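PDB 2YMA: protein OS-9 homolog from Saccharomyces cerevisiae, which acts as a lectin of endoplasmic reticulum quality control, recruiting misfolded lumenal glycoproteins for degradation, and is represented here by its dimerization domain. Local coordinates for residues L19-Y24 and Y55-N60; K36-D41 and V92-R97. All blocks are in the same frame, centred on the assembly; numbering follows the deposited sequence.

Contact 1 (L19-Y24 and Y55-N60); sequences LGSGIY and YQKFGN
One methyl group, CD1 of Ile23, sits almost exactly over the middle of the Phe58 ring, 3.5 Å from the ring centroid and 9° off the ring normal. This is a CH-pi contact in which all six ring carbons lie at similar range, the nearest being CD1 of Phe58, 3.6 Å from the Ile23 methyl. The isoleucine reaches it in an extended form: CG1 is anti to its own carbonyl carbon, and with chi2 at 175° CD1 lies at the end of an extended chain, over the ring. The two side chains cross at about a right angle. Phe58 also meets Phe116 edge-to-face and touches Leu37, Val39 and Ile114, so its ring lies between helix 52-67 and the sheet.

Ile23 follows the type I' turn, with Ser21 and Gly22 at its corners, of the hairpin joining strands 14-20 and 23-28. Ile23 N donates to Gly20 O at 2.9 Å, while Ile23 O is met by Leu19 N, Leu19 and Gly20 both facing Ile23 in a classic beta bulge. At the tip, CB of Ser21 rests against CB of Lys57 at 3.7 Å, with the lysine CG close by and Asn60 ND2 flanking Ser21 OG at the exposed rim. Beyond CG the Lys57 chain runs out extended, away from the hairpin, and its NZ is paired with Asp41.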
ATOM      1  N   LEU A  19      -0.475  21.919  -5.430  1.00 52.73           N
ATOM      2  CA  LEU A  19      -1.263  21.590  -4.241  1.00 50.15           C
ATOM      3  C   LEU A  19      -0.966  22.568  -3.104  1.00 57.50           C
ATOM      4  O   LEU A  19      -1.608  22.553  -2.046  1.00 56.79           O
ATOM      5  CB  LEU A  19      -0.977  20.162  -3.788  1.00 42.38           C
ATOM      6  CG  LEU A  19      -1.304  19.067  -4.806  1.00 47.23           C
ATOM      7  CD1 LEU A  19      -1.235  17.699  -4.139  1.00 35.08           C
ATOM      8  CD2 LEU A  19      -2.681  19.305  -5.399  1.00 43.88           C
ATOM      9  N   GLY A  20       0.024  23.418  -3.328  1.00 67.14           N
ATOM     10  CA  GLY A  20       0.454  24.344  -2.303  1.00 71.48           C
ATOM     11  C   GLY A  20       1.568  23.775  -1.456  1.00 78.01           C
ATOM     12  O   GLY A  20       1.927  22.604  -1.594  1.00 69.16           O
ATOM     13  N   SER A  21       2.110  24.618  -0.580  1.00 80.07           N
ATOM     14  CA  SER A  21       3.189  24.241   0.331  1.00 68.98           C
ATOM     15  C   SER A  21       4.412  23.674  -0.402  1.00 75.86           C
ATOM     16  O   SER A  21       5.096  22.811   0.129  1.00 67.49           O
ATOM     17  CB  SER A  21       2.689  23.233   1.374  1.00 88.33           C
ATOM     18  OG  SER A  21       1.719  23.806   2.234  1.00 80.93           O
ATOM     19  N   GLY A  22       4.678  24.161  -1.613  1.00 65.50           N
ATOM     20  CA  GLY A  22       5.775  23.651  -2.426  1.00 55.93           C
ATOM     21  C   GLY A  22       5.598  22.222  -2.926  1.00 76.27           C
ATOM     22  O   GLY A  22       6.580  21.542  -3.233  1.00 77.38           O
ATOM     23  N   ILE A  23       4.351  21.761  -3.014  1.00 53.39           N
ATOM     24  CA  ILE A  23       4.071  20.391  -3.446  1.00 53.98           C
ATOM     25  C   ILE A  23       3.210  20.382  -4.704  1.00 54.27           C
ATOM     26  O   ILE A  23       2.241  21.137  -4.812  1.00 54.91           O
ATOM     27  CB  ILE A  23       3.371  19.585  -2.321  1.00 55.14           C
ATOM     28  CG1 ILE A  23       4.219  19.615  -1.052  1.00 45.47           C
ATOM     29  CG2 ILE A  23       3.104  18.158  -2.756  1.00 45.41           C
ATOM     30  CD1 ILE A  23       3.565  18.957   0.149  1.00 50.81           C
ATOM     31  N   TYR A  24       3.561  19.529  -5.658  1.00 59.91           N
ATOM     32  CA  TYR A  24       2.792  19.427  -6.894  1.00 57.74           C
ATOM     33  C   TYR A  24       2.268  18.033  -7.171  1.00 56.67           C
ATOM     34  O   TYR A  24       2.985  17.041  -7.010  1.00 58.24           O
ATOM     35  CB  TYR A  24       3.640  19.850  -8.083  1.00 54.79           C
ATOM     36  CG  TYR A  24       3.886  21.324  -8.140  1.00 53.77           C
ATOM     37  CD1 TYR A  24       4.955  21.896  -7.442  1.00 58.53           C
ATOM     38  CD2 TYR A  24       3.050  22.160  -8.891  1.00 54.76           C
ATOM     39  CE1 TYR A  24       5.191  23.276  -7.481  1.00 50.06           C
ATOM     40  CE2 TYR A  24       3.273  23.532  -8.945  1.00 55.94           C
ATOM     41  CZ  TYR A  24       4.350  24.087  -8.241  1.00 60.86           C
ATOM     42  OH  TYR A  24       4.578  25.446  -8.301  1.00 70.32           O
ATOM     43  N   TYR A  55       4.835  16.724   7.677  1.00 64.84           N
ATOM     44  CA  TYR A  55       3.477  16.195   7.790  1.00 67.69           C
ATOM     45  C   TYR A  55       2.419  17.276   7.650  1.00 68.43           C
ATOM     46  O   TYR A  55       1.373  17.057   7.033  1.00 64.74           O
ATOM     47  CB  TYR A  55       3.289  15.447   9.110  1.00 55.93           C
ATOM     48  CG  TYR A  55       4.110  14.186   9.175  1.00 77.36           C
ATOM     49  CD1 TYR A  55       3.665  13.008   8.580  1.00 59.14           C
ATOM     50  CD2 TYR A  55       5.343  14.174   9.814  1.00 76.89           C
ATOM     51  CE1 TYR A  55       4.422  11.856   8.636  1.00 68.78           C
ATOM     52  CE2 TYR A  55       6.105  13.025   9.871  1.00 79.76           C
ATOM     53  CZ  TYR A  55       5.643  11.872   9.285  1.00 75.32           C
ATOM     54  OH  TYR A  55       6.416  10.739   9.349  1.00 85.94           O
ATOM     55  N   GLN A  56       2.695  18.442   8.225  1.00 65.80           N
ATOM     56  CA  GLN A  56       1.740  19.539   8.210  1.00 54.65           C
ATOM     57  C   GLN A  56       1.546  20.110   6.793  1.00 52.21           C
ATOM     58  O   GLN A  56       0.423  20.422   6.388  1.00 63.16           O
ATOM     59  CB  GLN A  56       2.134  20.623   9.218  1.00 58.66           C
ATOM     60  CG  GLN A  56       0.933  21.221   9.953  1.00 77.87           C
ATOM     61  CD  GLN A  56       0.534  20.408  11.165  1.00 85.46           C
ATOM     62  OE1 GLN A  56       1.312  19.597  11.655  1.00 83.83           O
ATOM     63  NE2 GLN A  56      -0.684  20.620  11.653  1.00 97.70           N
ATOM     64  N   LYS A  57       2.632  20.210   6.034  1.00 64.70           N
ATOM     65  CA  LYS A  57       2.538  20.668   4.655  1.00 64.39           C
ATOM     66  C   LYS A  57       1.847  19.643   3.761  1.00 60.03           C
ATOM     67  O   LYS A  57       0.989  19.986   2.958  1.00 52.76           O
ATOM     68  CB  LYS A  57       3.922  21.005   4.115  1.00 63.18           C
ATOM     69  CG  LYS A  57       4.536  22.213   4.782  1.00 72.03           C
ATOM     70  CD  LYS A  57       5.955  22.464   4.297  1.00 75.44           C
ATOM     71  CE  LYS A  57       6.507  23.777   4.841  1.00 69.81           C
ATOM     72  NZ  LYS A  57       7.979  23.878   4.609  1.00 82.01           N
ATOM     73  N   PHE A  58       2.223  18.379   3.908  1.00 67.00           N
ATOM     74  CA  PHE A  58       1.616  17.327   3.112  1.00 44.85           C
ATOM     75  C   PHE A  58       0.146  17.153   3.458  1.00 54.07           C
ATOM     76  O   PHE A  58      -0.679  16.916   2.576  1.00 43.02           O
ATOM     77  CB  PHE A  58       2.396  16.018   3.254  1.00 56.29           C
ATOM     78  CG  PHE A  58       3.463  15.849   2.215  1.00 52.49           C
ATOM     79  CD1 PHE A  58       4.713  16.410   2.391  1.00 47.89           C
ATOM     80  CD2 PHE A  58       3.204  15.158   1.045  1.00 39.94           C
ATOM     81  CE1 PHE A  58       5.697  16.267   1.427  1.00 55.43           C
ATOM     82  CE2 PHE A  58       4.173  15.020   0.077  1.00 47.91           C
ATOM     83  CZ  PHE A  58       5.430  15.573   0.270  1.00 55.22           C
ATOM     84  N   GLY A  59      -0.192  17.299   4.733  1.00 42.92           N
ATOM     85  CA  GLY A  59      -1.592  17.312   5.119  1.00 51.38           C
ATOM     86  C   GLY A  59      -2.394  18.301   4.281  1.00 67.81           C
ATOM     87  O   GLY A  59      -3.458  17.960   3.761  1.00 64.44           O
ATOM     88  N   ASN A  60      -1.885  19.527   4.146  1.00 51.33           N
ATOM     89  CA  ASN A  60      -2.570  20.565   3.378  1.00 56.68           C
ATOM     90  C   ASN A  60      -2.676  20.213   1.902  1.00 55.31           C
ATOM     91  O   ASN A  60      -3.731  20.398   1.277  1.00 55.68           O
ATOM     92  CB  ASN A  60      -1.848  21.916   3.505  1.00 62.35           C
ATOM     93  CG  ASN A  60      -1.818  22.436   4.919  1.00 72.81           C
ATOM     94  OD1 ASN A  60      -2.708  22.146   5.720  1.00 81.21           O
ATOM     95  ND2 ASN A  60      -0.784  23.207   5.243  1.00 72.13           N
TER

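Contact 2 (K36-D41 and V92-R97); sequences KLMVTD and VDMKDR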
ATOM      1  N   LYS A  36       2.205  10.960  -9.474  1.00 49.30           N
ATOM      2  CA  LYS A  36       3.358  11.166  -8.602  1.00 48.53           C
ATOM      3  C   LYS A  36       3.142  12.463  -7.846  1.00 57.55           C
ATOM      4  O   LYS A  36       2.261  13.250  -8.197  1.00 45.10           O
ATOM      5  CB  LYS A  36       4.630  11.406  -9.415  1.00 51.93           C
ATOM      6  CG  LYS A  36       5.351  10.220  -9.960  1.00 58.71           C
ATOM      7  CD  LYS A  36       6.674  10.717 -10.545  1.00 59.87           C
ATOM      8  CE  LYS A  36       7.527   9.579 -11.060  1.00 74.51           C
ATOM      9  NZ  LYS A  36       8.773  10.092 -11.677  1.00 88.76           N
ATOM     10  N   LEU A  37       3.989  12.708  -6.849  1.00 43.46           N
ATOM     11  CA  LEU A  37       4.034  13.999  -6.165  1.00 42.26           C
ATOM     12  C   LEU A  37       5.434  14.599  -6.278  1.00 54.20           C
ATOM     13  O   LEU A  37       6.444  13.884  -6.202  1.00 49.36           O
ATOM     14  CB  LEU A  37       3.675  13.860  -4.680  1.00 48.46           C
ATOM     15  CG  LEU A  37       2.263  13.373  -4.360  1.00 51.49           C
ATOM     16  CD1 LEU A  37       2.109  13.085  -2.879  1.00 47.22           C
ATOM     17  CD2 LEU A  37       1.185  14.329  -4.881  1.00 38.42           C
ATOM     18  N   MET A  38       5.501  15.915  -6.440  1.00 57.74           N
ATOM     19  CA  MET A  38       6.796  16.580  -6.557  1.00 57.96           C
ATOM     20  C   MET A  38       6.996  17.700  -5.546  1.00 58.47           C
ATOM     21  O   MET A  38       6.201  18.649  -5.470  1.00 57.12           O
ATOM     22  CB  MET A  38       7.009  17.137  -7.960  1.00 58.86           C
ATOM     23  CG  MET A  38       8.350  17.835  -8.103  1.00 77.64           C
ATOM     24  SD  MET A  38       8.586  18.554  -9.737  1.00 71.30           S
ATOM     25  CE  MET A  38       7.304  19.814  -9.748  1.00 54.46           C
ATOM     26  N   VAL A  39       8.082  17.594  -4.792  1.00 46.30           N
ATOM     27  CA  VAL A  39       8.403  18.585  -3.776  1.00 56.66           C
ATOM     28  C   VAL A  39       9.386  19.587  -4.355  1.00 69.12           C
ATOM     29  O   VAL A  39      10.407  19.200  -4.924  1.00 78.59           O
ATOM     30  CB  VAL A  39       8.998  17.926  -2.515  1.00 53.86           C
ATOM     31  CG1 VAL A  39       9.380  18.980  -1.491  1.00 63.81           C
ATOM     32  CG2 VAL A  39       7.987  16.959  -1.921  1.00 63.04           C
ATOM     33  N   THR A  40       9.064  20.871  -4.234  1.00 73.97           N
ATOM     34  CA  THR A  40       9.927  21.942  -4.741  1.00 64.98           C
ATOM     35  C   THR A  40      10.448  22.800  -3.589  1.00 74.94           C
ATOM     36  O   THR A  40      11.315  23.648  -3.774  1.00 78.46           O
ATOM     37  CB  THR A  40       9.191  22.829  -5.763  1.00 66.81           C
ATOM     38  OG1 THR A  40       8.080  23.476  -5.128  1.00 77.52           O
ATOM     39  CG2 THR A  40       8.662  21.980  -6.920  1.00 68.27           C
ATOM     40  N   ASP A  41       9.930  22.545  -2.392  1.00 85.86           N
ATOM     41  CA  ASP A  41      10.284  23.295  -1.188  1.00 76.93           C
ATOM     42  C   ASP A  41      11.681  22.915  -0.681  1.00 72.67           C
ATOM     43  O   ASP A  41      11.954  21.746  -0.416  1.00 83.67           O
ATOM     44  CB  ASP A  41       9.235  23.004  -0.109  1.00 88.95           C
ATOM     45  CG  ASP A  41       9.340  23.925   1.093  1.00 97.20           C
ATOM     46  OD1 ASP A  41      10.400  24.570   1.284  1.00101.64           O
ATOM     47  OD2 ASP A  41       8.349  23.988   1.856  1.00 92.45           O
ATOM     48  N   VAL A  92       8.964  12.685  -5.659  1.00 54.96           N
ATOM     49  CA  VAL A  92      10.224  13.008  -6.323  1.00 56.87           C
ATOM     50  C   VAL A  92      10.532  14.491  -6.172  1.00 57.49           C
ATOM     51  O   VAL A  92       9.646  15.282  -5.845  1.00 60.97           O
ATOM     52  CB  VAL A  92      10.200  12.648  -7.829  1.00 52.25           C
ATOM     53  CG1 VAL A  92       9.865  11.172  -8.027  1.00 48.14           C
ATOM     54  CG2 VAL A  92       9.210  13.546  -8.583  1.00 45.40           C
ATOM     55  N   ASP A  93      11.792  14.862  -6.409  1.00 64.21           N
ATOM     56  CA  ASP A  93      12.173  16.273  -6.473  1.00 62.04           C
ATOM     57  C   ASP A  93      12.099  16.814  -7.896  1.00 71.21           C
ATOM     58  O   ASP A  93      11.613  16.143  -8.807  1.00 73.99           O
ATOM     59  CB  ASP A  93      13.578  16.493  -5.917  1.00 64.44           C
ATOM     60  CG  ASP A  93      14.644  15.785  -6.729  1.00 76.81           C
ATOM     61  OD1 ASP A  93      14.370  15.442  -7.902  1.00 77.34           O
ATOM     62  OD2 ASP A  93      15.758  15.573  -6.193  1.00 77.05           O
ATOM     63  N   MET A  94      12.602  18.028  -8.084  1.00 80.35           N
ATOM     64  CA  MET A  94      12.485  18.709  -9.371  1.00 74.06           C
ATOM     65  C   MET A  94      13.337  18.099 -10.479  1.00 75.31           C
ATOM     66  O   MET A  94      13.165  18.431 -11.655  1.00 81.09           O
ATOM     67  CB  MET A  94      12.817  20.186  -9.217  1.00 71.25           C
ATOM     68  CG  MET A  94      11.712  20.976  -8.550  1.00 81.31           C
ATOM     69  SD  MET A  94      12.120  22.728  -8.538  1.00112.30           S
ATOM     70  CE  MET A  94      13.392  22.774  -7.280  1.00134.84           C
ATOM     71  N   LYS A  95      14.257  17.218 -10.103  1.00 68.04           N
ATOM     72  CA  LYS A  95      15.048  16.481 -11.086  1.00 76.90           C
ATOM     73  C   LYS A  95      14.580  15.022 -11.162  1.00 79.54           C
ATOM     74  O   LYS A  95      15.338  14.124 -11.556  1.00 76.75           O
ATOM     75  CB  LYS A  95      16.547  16.570 -10.765  1.00 73.51           C
ATOM     76  N   ASP A  96      13.321  14.808 -10.777  1.00 74.11           N
ATOM     77  CA  ASP A  96      12.672  13.497 -10.827  1.00 70.48           C
ATOM     78  C   ASP A  96      13.407  12.377 -10.083  1.00 74.67           C
ATOM     79  O   ASP A  96      13.338  11.202 -10.463  1.00 78.67           O
ATOM     80  CB  ASP A  96      12.397  13.079 -12.272  1.00 77.47           C
ATOM     81  CG  ASP A  96      11.199  12.161 -12.383  1.00 84.32           C
ATOM     82  OD1 ASP A  96      10.218  12.382 -11.640  1.00 82.24           O
ATOM     83  OD2 ASP A  96      11.241  11.217 -13.199  1.00 96.57           O
ATOM     84  N   ARG A  97      14.094  12.742  -9.010  1.00 80.65           N
ATOM     85  CA  ARG A  97      14.768  11.754  -8.195  1.00 71.93           C
ATOM     86  C   ARG A  97      13.884  11.343  -7.024  1.00 75.05           C
ATOM     87  O   ARG A  97      13.283  12.196  -6.367  1.00 87.35           O
ATOM     88  CB  ARG A  97      16.100  12.310  -7.707  1.00 76.01           C
ATOM     89  CG  ARG A  97      17.082  12.574  -8.827  1.00 93.05           C
ATOM     90  CD  ARG A  97      18.257  13.386  -8.326  1.00115.11           C
ATOM     91  NE  ARG A  97      17.853  14.749  -8.001  1.00131.55           N
ATOM     92  CZ  ARG A  97      18.681  15.693  -7.568  1.00130.51           C
ATOM     93  NH1 ARG A  97      19.968  15.422  -7.401  1.00136.70           N
ATOM     94  NH2 ARG A  97      18.223  16.907  -7.301  1.00116.99           N
TER
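Val92 lies beside Met38 in a parallel bridge, and its backbone supplies both polar links of the tight, buried part of the contact. Its N-H is given to Leu37 O at 2.8 Å, while its carbonyl accepts from Val39 N at 3.0 Å; both bonds are nearly straight. The same Val92 O also receives a CA-H...O contact from Met38 CA, at 3.2 Å. The valine side chain is buried, CG1 turning toward Lys36 and CG2 toward Leu37 O.

The solvent side is formed by exposed Met94 and Asp96, which meet Thr40 and Lys36 through side chains. Met94, with CG anti to its carbonyl carbon (chi1 -75°), lays CG on Thr40 CG2 at 3.6 Å, the two side chains crossing at about a right angle; SD of Met38 lies 3.9 Å from Met94 CA. At the other end, the extended Lys36 chain passes Val92 CG1, and NZ forms a salt bridge to Asp96 OD1 at 2.7 Å, on the syn side and 16° out of the carboxylate plane, with OD2 also near.

Asp93 OD1 takes Lys95 N at 2.8 Å and Arg97 N at 2.9 Å from opposite faces of the carboxylate. Strand 84-92, parallel to strand 36-39 at the Met38-Val92 bridge, thus runs into a type I turn from Asp93 to Asp96, with an Asx turn at Asp93, in the connection to antiparallel strand 98-106.

In the fold
Contacts 1 and 2 share one sheet, in which strand 36-39 lies between strands 23-28 and 84-92. Each has a buried end (Ile23 and Phe58; Leu37, Val39 and Val92) and a surface end (Ser21 and Asn60; Met94 and Asp96). Contact 1 sets a hairpin against helix 52-67 through side chains, whereas contact 2 joins strand 36-39 to the end of strand 84-92 largely through backbone bonds, with a charged pair at its surface. They meet directly: Gly22 O lies 2.8 Å from Thr40 N, a probable hydrogen bond, and Phe58 packs against Val39. Nearer the surface, a salt bridge from Lys57 to Asp41 joins helix and loop.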